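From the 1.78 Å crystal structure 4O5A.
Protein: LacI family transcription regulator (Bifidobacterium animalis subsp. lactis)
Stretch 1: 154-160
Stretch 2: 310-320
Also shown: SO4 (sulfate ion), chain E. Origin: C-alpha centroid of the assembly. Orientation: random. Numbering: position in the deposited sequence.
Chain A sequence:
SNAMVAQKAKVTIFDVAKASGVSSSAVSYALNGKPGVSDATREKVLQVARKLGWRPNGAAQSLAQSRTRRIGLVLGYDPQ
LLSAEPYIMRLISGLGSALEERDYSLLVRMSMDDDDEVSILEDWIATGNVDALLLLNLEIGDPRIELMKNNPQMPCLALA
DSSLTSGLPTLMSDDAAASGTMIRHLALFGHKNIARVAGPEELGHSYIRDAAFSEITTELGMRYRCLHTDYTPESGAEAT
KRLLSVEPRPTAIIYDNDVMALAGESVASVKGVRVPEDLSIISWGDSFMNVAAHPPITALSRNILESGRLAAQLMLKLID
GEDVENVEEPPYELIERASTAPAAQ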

# COMPACT_ATOMS: atom_id res chain seq x y z
N MSE A 154 -5.54 -24.27 -19.44
CA MSE A 154 -5.00 -23.52 -18.30
C MSE A 154 -6.11 -22.73 -17.62
O MSE A 154 -6.63 -21.77 -18.19
CB MSE A 154 -3.87 -22.58 -18.73
CG MSE A 154 -3.46 -21.56 -17.66
SE MSE A 154 -2.59 -22.33 -16.08
CE MSE A 154 -0.82 -22.61 -16.86
N PRO A 155 -6.50 -23.15 -16.40
CA PRO A 155 -7.52 -22.42 -15.65
C PRO A 155 -7.14 -20.96 -15.44
O PRO A 155 -5.98 -20.65 -15.16
CB PRO A 155 -7.54 -23.14 -14.30
CG PRO A 155 -7.16 -24.56 -14.65
CD PRO A 155 -6.11 -24.40 -15.73
N CYS A 156 -8.11 -20.06 -15.59
CA CYS A 156 -7.88 -18.68 -15.23
C CYS A 156 -9.14 -18.04 -14.67
O CYS A 156 -10.26 -18.55 -14.86
CB CYS A 156 -7.38 -17.86 -16.42
SG CYS A 156 -8.60 -17.70 -17.73
N LEU A 157 -8.94 -16.92 -13.98
CA LEU A 157 -10.03 -16.14 -13.42
C LEU A 157 -9.69 -14.68 -13.58
O LEU A 157 -8.57 -14.24 -13.28
CB LEU A 157 -10.19 -16.46 -11.93
CG LEU A 157 -11.24 -15.64 -11.19
CD1 LEU A 157 -12.63 -16.16 -11.50
CD2 LEU A 157 -10.97 -15.66 -9.70
N ALA A 158 -10.66 -13.91 -14.06
CA ALA A 158 -10.48 -12.47 -14.21
C ALA A 158 -11.24 -11.71 -13.13
O ALA A 158 -12.34 -12.10 -12.74
CB ALA A 158 -10.92 -12.02 -15.59
N LEU A 159 -10.64 -10.63 -12.63
CA LEU A 159 -11.35 -9.73 -11.73
C LEU A 159 -11.69 -8.47 -12.50
O LEU A 159 -10.85 -7.58 -12.67
CB LEU A 159 -10.51 -9.40 -10.49
CG LEU A 159 -10.66 -10.34 -9.28
CD1 LEU A 159 -10.43 -11.80 -9.66
CD2 LEU A 159 -9.72 -9.91 -8.16
N ALA A 160 -12.93 -8.39 -12.98
CA ALA A 160 -13.34 -7.28 -13.84
C ALA A 160 -14.86 -7.20 -13.93
O ALA A 160 -15.57 -8.03 -13.37
CB ALA A 160 -12.75 -7.45 -15.22
N LEU A 310 -12.25 -15.05 -2.15
CA LEU A 310 -13.16 -15.66 -3.10
C LEU A 310 -12.45 -16.02 -4.40
O LEU A 310 -12.71 -17.07 -4.98
CB LEU A 310 -14.33 -14.72 -3.38
CG LEU A 310 -15.54 -15.36 -4.04
CD1 LEU A 310 -15.92 -16.66 -3.32
CD2 LEU A 310 -16.69 -14.38 -4.02
N ALA A 311 -11.53 -15.16 -4.84
CA ALA A 311 -10.80 -15.40 -6.08
C ALA A 311 -9.98 -16.68 -6.00
O ALA A 311 -9.95 -17.48 -6.94
CB ALA A 311 -9.90 -14.22 -6.41
N ALA A 312 -9.30 -16.86 -4.88
CA ALA A 312 -8.50 -18.07 -4.67
C ALA A 312 -9.39 -19.30 -4.63
O ALA A 312 -9.09 -20.34 -5.24
CB ALA A 312 -7.68 -17.93 -3.40
N GLN A 313 -10.51 -19.21 -3.92
CA GLN A 313 -11.42 -20.34 -3.84
C GLN A 313 -11.94 -20.72 -5.21
O GLN A 313 -12.08 -21.90 -5.53
CB GLN A 313 -12.59 -20.04 -2.88
CG GLN A 313 -12.13 -19.86 -1.44
CD GLN A 313 -13.24 -19.38 -0.52
OE1 GLN A 313 -14.07 -18.56 -0.91
NE2 GLN A 313 -13.25 -19.90 0.70
N LEU A 314 -12.24 -19.72 -6.03
CA LEU A 314 -12.79 -19.98 -7.36
C LEU A 314 -11.75 -20.63 -8.27
O LEU A 314 -12.08 -21.54 -9.04
CB LEU A 314 -13.31 -18.68 -7.99
CG LEU A 314 -14.55 -18.11 -7.33
CD1 LEU A 314 -14.92 -16.77 -7.97
CD2 LEU A 314 -15.72 -19.09 -7.41
N MSE A 315 -10.51 -20.19 -8.18
CA MSE A 315 -9.47 -20.77 -9.01
C MSE A 315 -9.21 -22.20 -8.58
O MSE A 315 -8.98 -23.05 -9.41
CB MSE A 315 -8.19 -19.95 -8.99
CG MSE A 315 -8.31 -18.66 -9.78
SE MSE A 315 -6.66 -17.64 -9.82
CE MSE A 315 -6.58 -17.07 -7.98
N LEU A 316 -9.26 -22.46 -7.28
CA LEU A 316 -9.10 -23.83 -6.78
C LEU A 316 -10.21 -24.76 -7.28
O LEU A 316 -9.97 -25.93 -7.58
CB LEU A 316 -9.03 -23.84 -5.26
CG LEU A 316 -7.68 -23.35 -4.75
CD1 LEU A 316 -7.72 -23.03 -3.26
CD2 LEU A 316 -6.62 -24.38 -5.06
N LYS A 317 -11.44 -24.23 -7.36
CA LYS A 317 -12.53 -25.00 -7.95
C LYS A 317 -12.25 -25.35 -9.40
O LYS A 317 -12.44 -26.48 -9.81
CB LYS A 317 -13.85 -24.23 -7.86
CG LYS A 317 -14.48 -24.17 -6.48
CD LYS A 317 -15.89 -23.61 -6.59
CE LYS A 317 -16.40 -23.03 -5.28
NZ LYS A 317 -16.77 -24.08 -4.27
N LEU A 318 -11.80 -24.37 -10.18
CA LEU A 318 -11.45 -24.62 -11.58
C LEU A 318 -10.37 -25.70 -11.68
O LEU A 318 -10.46 -26.62 -12.49
CB LEU A 318 -10.95 -23.32 -12.24
CG LEU A 318 -11.97 -22.20 -12.47
CD1 LEU A 318 -11.26 -20.93 -12.95
CD2 LEU A 318 -13.03 -22.62 -13.47
N ILE A 319 -9.35 -25.59 -10.83
CA ILE A 319 -8.27 -26.57 -10.81
C ILE A 319 -8.80 -27.96 -10.45
O ILE A 319 -8.37 -28.97 -11.03
CB ILE A 319 -7.17 -26.15 -9.80
CG1 ILE A 319 -6.51 -24.86 -10.25
CG2 ILE A 319 -6.13 -27.26 -9.63
CD1 ILE A 319 -5.73 -24.17 -9.16
N ASP A 320 -9.75 -28.01 -9.51
CA ASP A 320 -10.34 -29.29 -9.11
C ASP A 320 -11.26 -29.87 -10.18
O ASP A 320 -11.67 -31.01 -10.08
CB ASP A 320 -11.10 -29.16 -7.77
CG ASP A 320 -10.18 -28.82 -6.59
OD1 ASP A 320 -8.96 -29.06 -6.69
OD2 ASP A 320 -10.69 -28.30 -5.57
S SO4 E . -15.57 -18.57 3.57
O1 SO4 E . -16.90 -18.18 4.02
O2 SO4 E . -15.67 -19.67 2.61
O3 SO4 E . -14.90 -17.42 2.96
O4 SO4 E . -14.79 -19.02 4.72

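What holds the strand that starts at Cys 156 against the helix running through Leu 310 to Ile 319? No hydrogen bond crosses between them; the contact is apolar packing, with 354 Å² buried over both sides. The two segments run nearly antiparallel, at 155° between their N-to-C directions, and their axes come within 8.4 Å. The helix meanwhile satisfies its own backbone, as in the bond from Met 315 N to Ala 311 O at 3.0 Å.

Why does Leu 157 dominate? Its CA-to-CB bond points toward the helix, and its 92 Å² of covered surface is the largest share of any residue here. With chi1 t and chi2 p, it places CD2 3.7 Å from Ala 311 CB and 4.2 Å from Leu 314 CB, while its CB lies 3.6 Å from Met 315 CG. One leucine thus touches successive turns of the helix. Leu 157 also approaches the backbone: its CD2 is 3.5 Å from Ala 311 O, a van der Waals contact.

How does the contact continue at Pro 155, just before the strand? Pro 155 and Leu 318 each have 55 Å² covered, and the CA-to-CB bond of each points toward the other stretch. Pro 155 CB meets Leu 318 CB at 4.0 Å, and Pro 155 CG reaches Ile 319 CG1 at 4.5 Å. Leu 318 also presses on the strand's backbone, its CD1 lying 3.2 Å from Cys 156 O, although the CA-to-CB bond of Cys 156 points away.

What does Leu 159 add? Ala 158 is out of reach, and Leu 159 rejoins the contact only modestly. Its CA-to-CB bond points sideways, but the end of the side chain comes nearer, bringing Leu 159 CD1 to 4.1 Å from Ala 311 CB. Ala 311 therefore receives both leucines.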